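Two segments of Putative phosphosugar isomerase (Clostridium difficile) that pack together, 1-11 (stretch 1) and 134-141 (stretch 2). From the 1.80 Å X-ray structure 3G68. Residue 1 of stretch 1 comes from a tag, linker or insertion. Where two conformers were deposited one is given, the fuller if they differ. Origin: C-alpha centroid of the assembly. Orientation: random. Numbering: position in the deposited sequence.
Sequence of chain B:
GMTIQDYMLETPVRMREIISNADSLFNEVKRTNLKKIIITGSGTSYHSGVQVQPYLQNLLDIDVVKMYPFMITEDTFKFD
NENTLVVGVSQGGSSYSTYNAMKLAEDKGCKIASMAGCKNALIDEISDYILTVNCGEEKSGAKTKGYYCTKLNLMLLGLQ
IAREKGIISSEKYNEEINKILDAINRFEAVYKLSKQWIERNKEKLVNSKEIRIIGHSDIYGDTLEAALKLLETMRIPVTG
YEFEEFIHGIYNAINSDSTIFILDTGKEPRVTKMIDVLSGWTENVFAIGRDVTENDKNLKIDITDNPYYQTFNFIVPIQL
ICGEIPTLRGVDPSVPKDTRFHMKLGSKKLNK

Stretch 1 1-11: GMTIQDYMLET
Stretch 2 134-141: NCGEEKSG

The contact is a small one, burying 304 Å² summed over both sides, in which a single aromatic side chain, Tyr7, projects from the first turn of a helix onto an irregular loop and is held there by one hydrogen bond and by packing.

In stretch 1, Met2 (phi/psi -74/131) and Thr3 (-96/171) lead in extended form to a helix that begins at Ile4 and runs on beyond Thr11. Thr3 is the N-cap: with chi1 at 60° (p), its OG1 accepts from Asp6 N at 3.2 Å, while Thr3 N donates to Asp6 OD2 at 3.0 Å, so the two residues close a reciprocal capping box. Regular i to i+4 bonds follow, among them Tyr7 N to Thr3 O at 3.1 Å and Met8 N to Ile4 O at 2.8 Å. Thr11 (m) returns its OG1 proton to Tyr7 O at 2.8 Å, fastening the next turn to the residue that makes the contact.

Stretch 2 has no regular secondary structure. Gly136 adopts phi/psi 84/173, a positive phi that favours glycine; Glu137 (-69/146), Glu138 (-134/89), Lys139 (-84/59) and Ser140 (-137/136) then carry the chain past the tyrosine. The register sets Met2 CA 7.3 Å from Lys139 CA, Ile4 CA 6.8 Å from Ser140 CA, and Tyr7 CA 7.0 Å from Glu138 CA. From Ile4 onward the helix runs roughly opposite to the course of stretch 2 from Gly136 to Ser140.

The CA-to-CB bond of Tyr7 points toward stretch 2, with chi1 -66° (m) and chi2 -54°, and 110 Å² of the residue is covered there. Its hydroxyl reaches the backbone: Lys139 N donates to Tyr7 OH at 2.9 Å with an N-H...O angle of 151°, the sole hydrogen bond between the stretches. Lys139 (m) is modelled only to CG, and its CB lies 3.6 Å from Tyr7 OH. Glu138, extended at chi1 -165° and chi2 173° (both t), lays its aliphatic portion over one ring face; its CG lies 3.7 Å from the centroid of the Tyr7 ring and 15° off the normal, a CH-pi contact. The Glu138 carboxylate is hydrogen-bonded elsewhere in the structure. Glu137 O approaches Tyr7 CE1 to 3.3 Å, and Ser140 CB comes within 4.0 Å of Tyr7 CE2, both obliquely to the ring.

Smaller contacts flank the tyrosine. Ile4 (m, t) sets CG1 3.7 Å from Ser140 OG, and Ser140 is in rotamer t with CB directed toward the helix. One turn beyond Tyr7, the CA-to-CB bond of Glu10 points toward stretch 2, and the side chain is extended (t, t, chi3 175°), bringing Glu10 OE1 to 4.0 Å from Cys135 O; this is no hydrogen bond, and both carboxylate oxygens are hydrogen-bonded elsewhere in the structure.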

# COMPACT_ATOMS: atom_id res chain seq x y z
N GLY B 1 29.87 28.60 -29.94
CA GLY B 1 30.34 29.91 -29.36
C GLY B 1 29.95 30.01 -27.89
O GLY B 1 28.91 30.59 -27.56
N MSE B 2 30.79 29.44 -27.03
CA MSE B 2 30.55 29.39 -25.57
C MSE B 2 30.77 30.75 -24.91
O MSE B 2 31.79 31.40 -25.12
CB MSE B 2 31.47 28.38 -24.91
CG MSE B 2 31.27 26.96 -25.40
SE MSE B 2 29.91 25.98 -24.45
CE MSE B 2 30.92 25.26 -22.87
N THR B 3 29.80 31.15 -24.10
CA THR B 3 29.87 32.39 -23.35
C THR B 3 30.37 32.13 -21.93
O THR B 3 30.48 30.98 -21.47
CB THR B 3 28.48 33.00 -23.26
OG1 THR B 3 27.62 32.08 -22.59
CG2 THR B 3 27.92 33.27 -24.67
N ILE B 4 30.65 33.22 -21.21
CA ILE B 4 31.01 33.15 -19.82
C ILE B 4 29.93 32.36 -19.06
O ILE B 4 30.25 31.49 -18.26
CB ILE B 4 31.15 34.59 -19.23
CG1 ILE B 4 32.43 35.29 -19.76
CG2 ILE B 4 31.20 34.57 -17.71
CD1 ILE B 4 32.43 36.85 -19.47
N GLN B 5 28.65 32.64 -19.35
CA GLN B 5 27.54 31.97 -18.65
C GLN B 5 27.56 30.45 -18.89
O GLN B 5 27.31 29.68 -17.96
CB GLN B 5 26.19 32.53 -19.05
CG GLN B 5 25.91 34.02 -18.74
CD GLN B 5 26.28 35.00 -19.87
OE1 GLN B 5 27.35 34.95 -20.46
NE2 GLN B 5 25.35 35.88 -20.18
N ASP B 6 27.86 30.04 -20.14
CA ASP B 6 27.97 28.63 -20.49
C ASP B 6 29.05 27.95 -19.64
O ASP B 6 28.79 26.89 -19.07
CB ASP B 6 28.29 28.41 -21.98
CG ASP B 6 27.15 28.85 -22.90
OD1 ASP B 6 25.97 28.71 -22.56
OD2 ASP B 6 27.45 29.36 -23.98
N TYR B 7 30.22 28.58 -19.56
CA TYR B 7 31.32 28.05 -18.78
C TYR B 7 31.01 28.05 -17.30
O TYR B 7 31.40 27.09 -16.63
CB TYR B 7 32.63 28.76 -19.08
CG TYR B 7 33.16 28.53 -20.48
CD1 TYR B 7 33.34 27.23 -20.97
CD2 TYR B 7 33.56 29.60 -21.29
CE1 TYR B 7 33.85 27.01 -22.25
CE2 TYR B 7 34.09 29.38 -22.57
CZ TYR B 7 34.21 28.09 -23.04
OH TYR B 7 34.73 27.86 -24.28
N MSE B 8 30.34 29.09 -16.78
CA MSE B 8 29.91 29.10 -15.35
C MSE B 8 28.95 27.92 -15.07
O MSE B 8 29.18 27.13 -14.17
CB MSE B 8 29.24 30.42 -14.95
CG MSE B 8 30.20 31.56 -14.86
SE MSE B 8 29.25 33.21 -14.54
CE MSE B 8 28.80 32.68 -12.56
N LEU B 9 27.92 27.79 -15.89
CA LEU B 9 26.94 26.71 -15.74
C LEU B 9 27.53 25.28 -15.84
O LEU B 9 27.01 24.36 -15.19
CB LEU B 9 25.75 26.91 -16.69
CG LEU B 9 24.90 28.14 -16.36
CD1 LEU B 9 23.83 28.37 -17.41
CD2 LEU B 9 24.26 28.05 -15.00
N GLU B 10 28.63 25.12 -16.61
CA GLU B 10 29.36 23.84 -16.73
C GLU B 10 30.17 23.48 -15.47
O GLU B 10 30.55 22.32 -15.25
CB GLU B 10 30.40 23.98 -17.87
CG GLU B 10 30.98 22.70 -18.36
CD GLU B 10 32.08 22.89 -19.38
OE1 GLU B 10 32.66 21.86 -19.75
OE2 GLU B 10 32.39 24.01 -19.82
N THR B 11 30.48 24.50 -14.66
CA THR B 11 31.39 24.37 -13.54
C THR B 11 31.03 23.26 -12.51
O THR B 11 31.89 22.42 -12.24
CB THR B 11 31.73 25.76 -12.91
OG1 THR B 11 32.24 26.61 -13.96
CG2 THR B 11 32.80 25.62 -11.84
N ASN B 134 41.30 19.34 -14.79
CA ASN B 134 40.48 18.79 -15.89
C ASN B 134 39.13 19.45 -16.03
O ASN B 134 38.10 18.78 -15.91
CB ASN B 134 40.35 17.27 -15.71
CG ASN B 134 41.68 16.57 -15.82
OD1 ASN B 134 42.09 15.82 -14.92
ND2 ASN B 134 42.39 16.83 -16.91
N CYS B 135 39.14 20.75 -16.31
CA CYS B 135 37.92 21.55 -16.46
C CYS B 135 37.43 21.67 -17.92
O CYS B 135 36.34 22.21 -18.18
CB CYS B 135 38.17 22.94 -15.87
SG CYS B 135 39.50 23.80 -16.69
N GLY B 136 38.21 21.17 -18.87
CA GLY B 136 37.88 21.25 -20.30
C GLY B 136 38.33 22.61 -20.82
O GLY B 136 38.75 23.48 -20.04
N GLU B 137 38.24 22.81 -22.13
CA GLU B 137 38.66 24.07 -22.72
C GLU B 137 37.74 25.23 -22.33
O GLU B 137 36.53 25.07 -22.18
CB GLU B 137 38.84 23.98 -24.24
CG GLU B 137 37.63 23.87 -25.15
CD GLU B 137 38.06 23.93 -26.66
OE1 GLU B 137 38.75 24.89 -27.06
OE2 GLU B 137 37.70 23.01 -27.44
N GLU B 138 38.35 26.40 -22.18
CA GLU B 138 37.65 27.61 -21.84
C GLU B 138 38.15 28.75 -22.75
O GLU B 138 39.09 29.46 -22.42
CB GLU B 138 37.83 27.91 -20.36
CG GLU B 138 36.82 28.97 -19.87
CD GLU B 138 36.83 29.19 -18.37
OE1 GLU B 138 37.61 28.54 -17.64
OE2 GLU B 138 36.01 30.02 -17.92
N LYS B 139 37.47 28.87 -23.89
CA LYS B 139 37.76 29.86 -24.91
C LYS B 139 37.07 31.17 -24.54
O LYS B 139 36.16 31.63 -25.24
CB LYS B 139 37.31 29.37 -26.29
CG LYS B 139 38.01 28.11 -26.76
N SER B 140 37.41 31.69 -23.37
CA SER B 140 36.99 33.02 -22.96
C SER B 140 38.20 33.65 -22.33
O SER B 140 38.91 33.01 -21.56
CB SER B 140 35.85 32.96 -21.95
OG SER B 140 35.49 34.28 -21.55
N GLY B 141 38.44 34.91 -22.67
CA GLY B 141 39.47 35.69 -22.03
C GLY B 141 39.12 35.91 -20.56
O GLY B 141 40.02 36.11 -19.73